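Side-chain contacts in Phosphoglucosamine/phosphogalactosamine mutase (Sulfolobus tokodaii, PDB 2F7L), which interconverts the 6-phosphates and 1-phosphates of glucosamine and galactosamine, supplying precursors of UDP-N-acetylglucosamine and UDP-N-acetylgalactosamine: residues 174-179 and 226-231; 245-250 and 343-348. All coordinates share one frame; numbering follows the deposited sequence.

Both interactions pack helices onto one four-stranded mixed sheet, that of the second alpha/beta/alpha domain, and their centres lie about 14 Å apart. Both segments of interaction 1 come earlier in the sequence than helix 342-356 and strand 248-251 of interaction 2. In interaction 1, helix 223-231 sits against strand 174-178; in interaction 2, helix 342-356, from the sequence region of the third alpha/beta/alpha domain, covers strand 248-251. The two helices lie on opposite faces of the sheet, giving a three-layer sandwich. Residues of one contact reach into the other on both faces: Val-229 CG2 meets Ile-250 CG2 at 3.7 Å, and Val-175 CG2 meets Phe-346 CZ at 4.0 Å. The geometry thus joins distant parts of the chain around one sheet.

Interaction 1: residues 174-179 and 226-231; sequences KVLIDP and AEVVKT
Leu-176 on strand 174-178 faces Val-228 and Val-229 of helix 223-231, one outer layer of an alpha/beta/alpha sandwich. The helix belongs to a beta-alpha-beta crossover: it lies between the parallel strands 198-201 and 236-239, and strand 174-178 runs between those two in the sheet, so the connection passes over it. The contact is purely apolar. With CG anti to the backbone N (chi1 169°), the leucine reaches out from the sheet and holds its two methyls apart toward the helix. Its side chain and that of Val-228 meet at about a right angle, so methyl touches methyl rather than lying alongside. Branched leucine suits this place because one residue can serve two successive helix positions. The short side chains of the valines accompany a close approach of the backbones, 6.6 Å between CA of Leu-176 and CA of Val-229; Val-229 is buried, whereas Val-228 is partly exposed. Beyond the helix end, Lys-174 NZ bonds to Leu-232 O, a second tie between strand and helix region. In the leucine fork, CD2 is 4.2 Å from Val-229 CG2, whereas CD1 approaches Val-228 CG2 to 3.5 Å.

Interaction 2: residues 245-250 and 343-348; sequences DRAIFI and AMSFAL
Phe-249 and Ala-247 meet Ser-345 and Phe-346 of helix 342-356 in a buried helix-on-sheet contact of the alpha/beta/alpha type. Apolar packing carries most of it. The ring of Phe-249 comes edge-on to the helix backbone, its CZ 3.8 Å from Phe-346 CA, which lies close to the ring plane. CG stands anti to the carbonyl carbon of Phe-249 (chi1 -58°), and from there the long flat ring spans the gap between layers. Its CE2 also approaches CD1 of the Phe-346 ring at 4.4 Å, an oblique meeting and not a stack. Two small side chains meet where the backbones come nearest, with CA of Ala-247 and CA of Ser-345 6.8 Å apart: Ala-247 CB faces Ser-345 CB at 4.1 Å.

Polar groups add little across the interface. Ser-345 O sits at the edge of the Phe-249 ring, 3.7 Å from CZ, where the slightly positive rim of an aromatic suits a carbonyl oxygen. Ser-345 OG bonds to the carbonyl oxygen of Asp-341, the residue just before the helix, which lets a hydroxyl be buried beside alanine and phenylalanine.

Charged groups gather just before the strand. Asp-245, which together with Asp-241 and Asp-243 probably binds magnesium, as in related enzymes, forms salt bridges through OD2 with Arg-340 and Lys-107, while Arg-246 N bonds to Asp-241 OD1. Ala-247, the first residue to touch the helix, comes two residues after this probable ligand.

Around the contact, Phe-249 also rests on Leu-236 and Val-238 of the adjacent strand 236-239. Phe-346 reaches Val-238 and helix 188-194, and Ala-343 and Ala-347 turn to Ile-159 of helix 151-160, so helix 342-356 is packed against the sheet and both of these helices.

Interaction 1: residues 174-179 and 226-231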
loop_
_atom_site.group_PDB
_atom_site.type_symbol
_atom_site.label_atom_id
_atom_site.label_comp_id
_atom_site.label_asym_id
_atom_site.label_seq_id
_atom_site.Cartn_x
_atom_site.Cartn_y
_atom_site.Cartn_z
ATOM N N LYS A 174 -11.433 22.532 2.769
ATOM C CA LYS A 174 -10.340 23.131 2.017
ATOM C C LYS A 174 -9.183 22.115 2.105
ATOM O O LYS A 174 -8.483 22.059 3.116
ATOM C CB LYS A 174 -9.948 24.462 2.664
ATOM C CG LYS A 174 -9.248 25.426 1.718
ATOM C CD LYS A 174 -8.535 26.568 2.460
ATOM C CE LYS A 174 -7.645 27.388 1.495
ATOM N NZ LYS A 174 -6.696 28.372 2.131
ATOM N N VAL A 175 -8.975 21.315 1.059
ATOM C CA VAL A 175 -7.930 20.283 1.090
ATOM C C VAL A 175 -6.750 20.460 0.153
ATOM O O VAL A 175 -6.843 21.156 -0.858
ATOM C CB VAL A 175 -8.521 18.854 0.789
ATOM C CG1 VAL A 175 -9.547 18.467 1.841
ATOM C CG2 VAL A 175 -9.147 18.811 -0.591
ATOM N N LEU A 176 -5.630 19.824 0.495
ATOM C CA LEU A 176 -4.437 19.848 -0.370
ATOM C C LEU A 176 -4.117 18.396 -0.735
ATOM O O LEU A 176 -4.157 17.506 0.114
ATOM C CB LEU A 176 -3.232 20.505 0.314
ATOM C CG LEU A 176 -1.932 20.297 -0.468
ATOM C CD1 LEU A 176 -0.907 21.384 -0.219
ATOM C CD2 LEU A 176 -1.367 18.956 -0.044
ATOM N N ILE A 177 -3.816 18.168 -2.010
ATOM C CA ILE A 177 -3.506 16.838 -2.512
ATOM C C ILE A 177 -2.127 16.776 -3.181
ATOM O O ILE A 177 -1.825 17.543 -4.097
ATOM C CB ILE A 177 -4.585 16.394 -3.501
ATOM C CG1 ILE A 177 -5.937 16.290 -2.780
ATOM C CG2 ILE A 177 -4.210 15.079 -4.115
ATOM C CD1 ILE A 177 -7.120 15.927 -3.678
ATOM N N ASP A 178 -1.291 15.863 -2.682
ATOM C CA ASP A 178 0.065 15.656 -3.188
ATOM C C ASP A 178 0.145 14.271 -3.819
ATOM O O ASP A 178 0.502 13.289 -3.160
ATOM C CB ASP A 178 1.069 15.770 -2.038
ATOM C CG ASP A 178 2.531 15.741 -2.509
ATOM O OD1 ASP A 178 2.785 15.645 -3.727
ATOM O OD2 ASP A 178 3.431 15.821 -1.641
ATOM N N PRO A 179 -0.210 14.172 -5.114
ATOM C CA PRO A 179 -0.185 12.903 -5.842
ATOM C C PRO A 179 1.207 12.492 -6.291
ATOM O O PRO A 179 1.367 11.497 -7.009
ATOM C CB PRO A 179 -1.123 13.174 -7.005
ATOM C CG PRO A 179 -0.876 14.595 -7.277
ATOM C CD PRO A 179 -0.873 15.208 -5.923
ATOM N N ALA A 226 4.148 19.557 3.713
ATOM C CA ALA A 226 3.625 19.789 5.064
ATOM C C ALA A 226 3.664 21.308 5.289
ATOM O O ALA A 226 2.784 21.893 5.934
ATOM C CB ALA A 226 4.492 19.093 6.104
ATOM N N GLU A 227 4.696 21.942 4.745
ATOM C CA GLU A 227 4.843 23.379 4.839
ATOM C C GLU A 227 3.627 24.042 4.206
ATOM O O GLU A 227 2.800 24.618 4.894
ATOM C CB GLU A 227 6.063 23.821 4.063
ATOM C CG GLU A 227 6.829 24.887 4.744
ATOM C CD GLU A 227 7.333 24.384 6.061
ATOM O OE1 GLU A 227 6.735 24.731 7.117
ATOM O OE2 GLU A 227 8.324 23.613 6.017
ATOM N N VAL A 228 3.534 23.951 2.880
ATOM C CA VAL A 228 2.433 24.549 2.150
ATOM C C VAL A 228 1.078 24.183 2.750
ATOM O O VAL A 228 0.131 24.955 2.641
ATOM C CB VAL A 228 2.460 24.170 0.640
ATOM C CG1 VAL A 228 3.798 24.537 0.035
ATOM C CG2 VAL A 228 2.219 22.703 0.464
ATOM N N VAL A 229 0.968 23.014 3.371
ATOM C CA VAL A 229 -0.310 22.658 3.995
ATOM C C VAL A 229 -0.634 23.792 4.972
ATOM O O VAL A 229 -1.710 24.403 4.929
ATOM C CB VAL A 229 -0.225 21.343 4.812
ATOM C CG1 VAL A 229 -1.277 21.345 5.898
ATOM C CG2 VAL A 229 -0.434 20.148 3.914
ATOM N N LYS A 230 0.333 24.070 5.844
ATOM C CA LYS A 230 0.196 25.112 6.847
ATOM C C LYS A 230 0.029 26.488 6.216
ATOM O O LYS A 230 -0.953 27.175 6.484
ATOM C CB LYS A 230 1.409 25.113 7.791
ATOM C CG LYS A 230 1.048 25.508 9.229
ATOM C CD LYS A 230 2.269 25.730 10.139
ATOM C CE LYS A 230 3.080 24.446 10.347
ATOM N NZ LYS A 230 3.748 23.927 9.100
ATOM N N THR A 231 0.964 26.889 5.364
ATOM C CA THR A 231 0.868 28.209 4.759
ATOM C C THR A 231 -0.463 28.486 4.063
ATOM O O THR A 231 -0.868 29.637 3.956
ATOM C CB THR A 231 2.047 28.506 3.774
ATOM O OG1 THR A 231 1.521 28.877 2.490
ATOM C CG2 THR A 231 2.989 27.311 3.656
#

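Interaction 2: residues 245-250 and 343-348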
loop_
_atom_site.group_PDB
_atom_site.type_symbol
_atom_site.label_atom_id
_atom_site.label_comp_id
_atom_site.label_asym_id
_atom_site.label_seq_id
_atom_site.Cartn_x
_atom_site.Cartn_y
_atom_site.Cartn_z
ATOM N N ASP A 245 -1.760 3.650 -3.982
ATOM C CA ASP A 245 -2.450 2.657 -3.174
ATOM C C ASP A 245 -2.173 3.000 -1.709
ATOM O O ASP A 245 -2.640 2.342 -0.783
ATOM C CB ASP A 245 -1.999 1.228 -3.523
ATOM C CG ASP A 245 -0.516 1.111 -3.702
ATOM O OD1 ASP A 245 0.197 2.003 -3.189
ATOM O OD2 ASP A 245 -0.067 0.124 -4.345
ATOM N N ARG A 246 -1.422 4.069 -1.512
ATOM C CA ARG A 246 -1.091 4.528 -0.175
ATOM C C ARG A 246 -1.598 5.948 0.058
ATOM O O ARG A 246 -1.742 6.733 -0.881
ATOM C CB ARG A 246 0.425 4.465 0.030
ATOM C CG ARG A 246 0.832 3.461 1.057
ATOM C CD ARG A 246 2.005 2.648 0.615
ATOM N NE ARG A 246 3.163 3.457 0.288
ATOM C CZ ARG A 246 4.416 3.057 0.489
ATOM N NH1 ARG A 246 4.651 1.866 1.027
ATOM N NH2 ARG A 246 5.439 3.828 0.121
ATOM N N ALA A 247 -1.876 6.268 1.313
ATOM C CA ALA A 247 -2.361 7.591 1.658
ATOM C C ALA A 247 -1.924 8.024 3.061
ATOM O O ALA A 247 -2.406 7.483 4.055
ATOM C CB ALA A 247 -3.890 7.624 1.558
ATOM N N ILE A 248 -0.989 8.962 3.166
ATOM C CA ILE A 248 -0.641 9.432 4.493
ATOM C C ILE A 248 -1.104 10.886 4.567
ATOM O O ILE A 248 -0.890 11.669 3.639
ATOM C CB ILE A 248 0.874 9.289 4.841
ATOM C CG1 ILE A 248 1.728 9.895 3.760
ATOM C CG2 ILE A 248 1.241 7.815 5.061
ATOM C CD1 ILE A 248 3.178 9.764 4.077
ATOM N N PHE A 249 -1.789 11.216 5.661
ATOM C CA PHE A 249 -2.362 12.545 5.865
ATOM C C PHE A 249 -1.535 13.568 6.614
ATOM O O PHE A 249 -0.583 13.239 7.329
ATOM C CB PHE A 249 -3.723 12.423 6.565
ATOM C CG PHE A 249 -4.723 11.581 5.812
ATOM C CD1 PHE A 249 -4.688 10.193 5.898
ATOM C CD2 PHE A 249 -5.700 12.181 5.011
ATOM C CE1 PHE A 249 -5.612 9.405 5.206
ATOM C CE2 PHE A 249 -6.634 11.399 4.306
ATOM C CZ PHE A 249 -6.591 10.005 4.405
ATOM N N ILE A 250 -1.930 14.822 6.439
ATOM C CA ILE A 250 -1.275 15.957 7.082
ATOM C C ILE A 250 -2.410 16.822 7.609
ATOM O O ILE A 250 -3.181 17.355 6.818
ATOM C CB ILE A 250 -0.444 16.752 6.058
ATOM C CG1 ILE A 250 0.521 15.804 5.339
ATOM C CG2 ILE A 250 0.339 17.846 6.754
ATOM C CD1 ILE A 250 1.322 16.470 4.236
ATOM N N ALA A 343 -7.520 6.915 -2.445
ATOM C CA ALA A 343 -8.642 7.815 -2.596
ATOM C C ALA A 343 -9.720 7.319 -1.667
ATOM O O ALA A 343 -10.361 8.126 -0.983
ATOM C CB ALA A 343 -9.157 7.830 -4.028
ATOM N N MET A 344 -9.915 6.001 -1.618
ATOM C CA MET A 344 -10.956 5.478 -0.745
ATOM C C MET A 344 -10.712 5.983 0.661
ATOM O O MET A 344 -11.652 6.305 1.387
ATOM C CB MET A 344 -10.981 3.952 -0.722
ATOM C CG MET A 344 -12.159 3.359 0.078
ATOM S SD MET A 344 -13.800 3.602 -0.672
ATOM C CE MET A 344 -14.320 5.143 0.105
ATOM N N SER A 345 -9.437 6.061 1.028
ATOM C CA SER A 345 -9.054 6.504 2.349
ATOM C C SER A 345 -9.326 7.970 2.545
ATOM O O SER A 345 -9.839 8.367 3.585
ATOM C CB SER A 345 -7.580 6.225 2.569
ATOM O OG SER A 345 -7.328 4.857 2.375
ATOM N N PHE A 346 -8.961 8.773 1.554
ATOM C CA PHE A 346 -9.169 10.214 1.619
ATOM C C PHE A 346 -10.666 10.538 1.811
ATOM O O PHE A 346 -11.030 11.461 2.552
ATOM C CB PHE A 346 -8.654 10.863 0.334
ATOM C CG PHE A 346 -9.094 12.290 0.157
ATOM C CD1 PHE A 346 -8.481 13.315 0.856
ATOM C CD2 PHE A 346 -10.129 12.607 -0.714
ATOM C CE1 PHE A 346 -8.884 14.636 0.689
ATOM C CE2 PHE A 346 -10.540 13.928 -0.883
ATOM C CZ PHE A 346 -9.913 14.942 -0.178
ATOM N N ALA A 347 -11.521 9.771 1.136
ATOM C CA ALA A 347 -12.966 9.947 1.222
ATOM C C ALA A 347 -13.493 9.563 2.608
ATOM O O ALA A 347 -14.330 10.267 3.191
ATOM C CB ALA A 347 -13.665 9.099 0.153
ATOM N N LEU A 348 -13.028 8.434 3.125
ATOM C CA LEU A 348 -13.462 7.991 4.428
ATOM C C LEU A 348 -13.012 8.993 5.469
ATOM O O LEU A 348 -13.713 9.237 6.447
ATOM C CB LEU A 348 -12.879 6.621 4.749
ATOM C CG LEU A 348 -13.510 5.449 4.003
ATOM C CD1 LEU A 348 -12.716 4.178 4.262
ATOM C CD2 LEU A 348 -14.948 5.282 4.449
#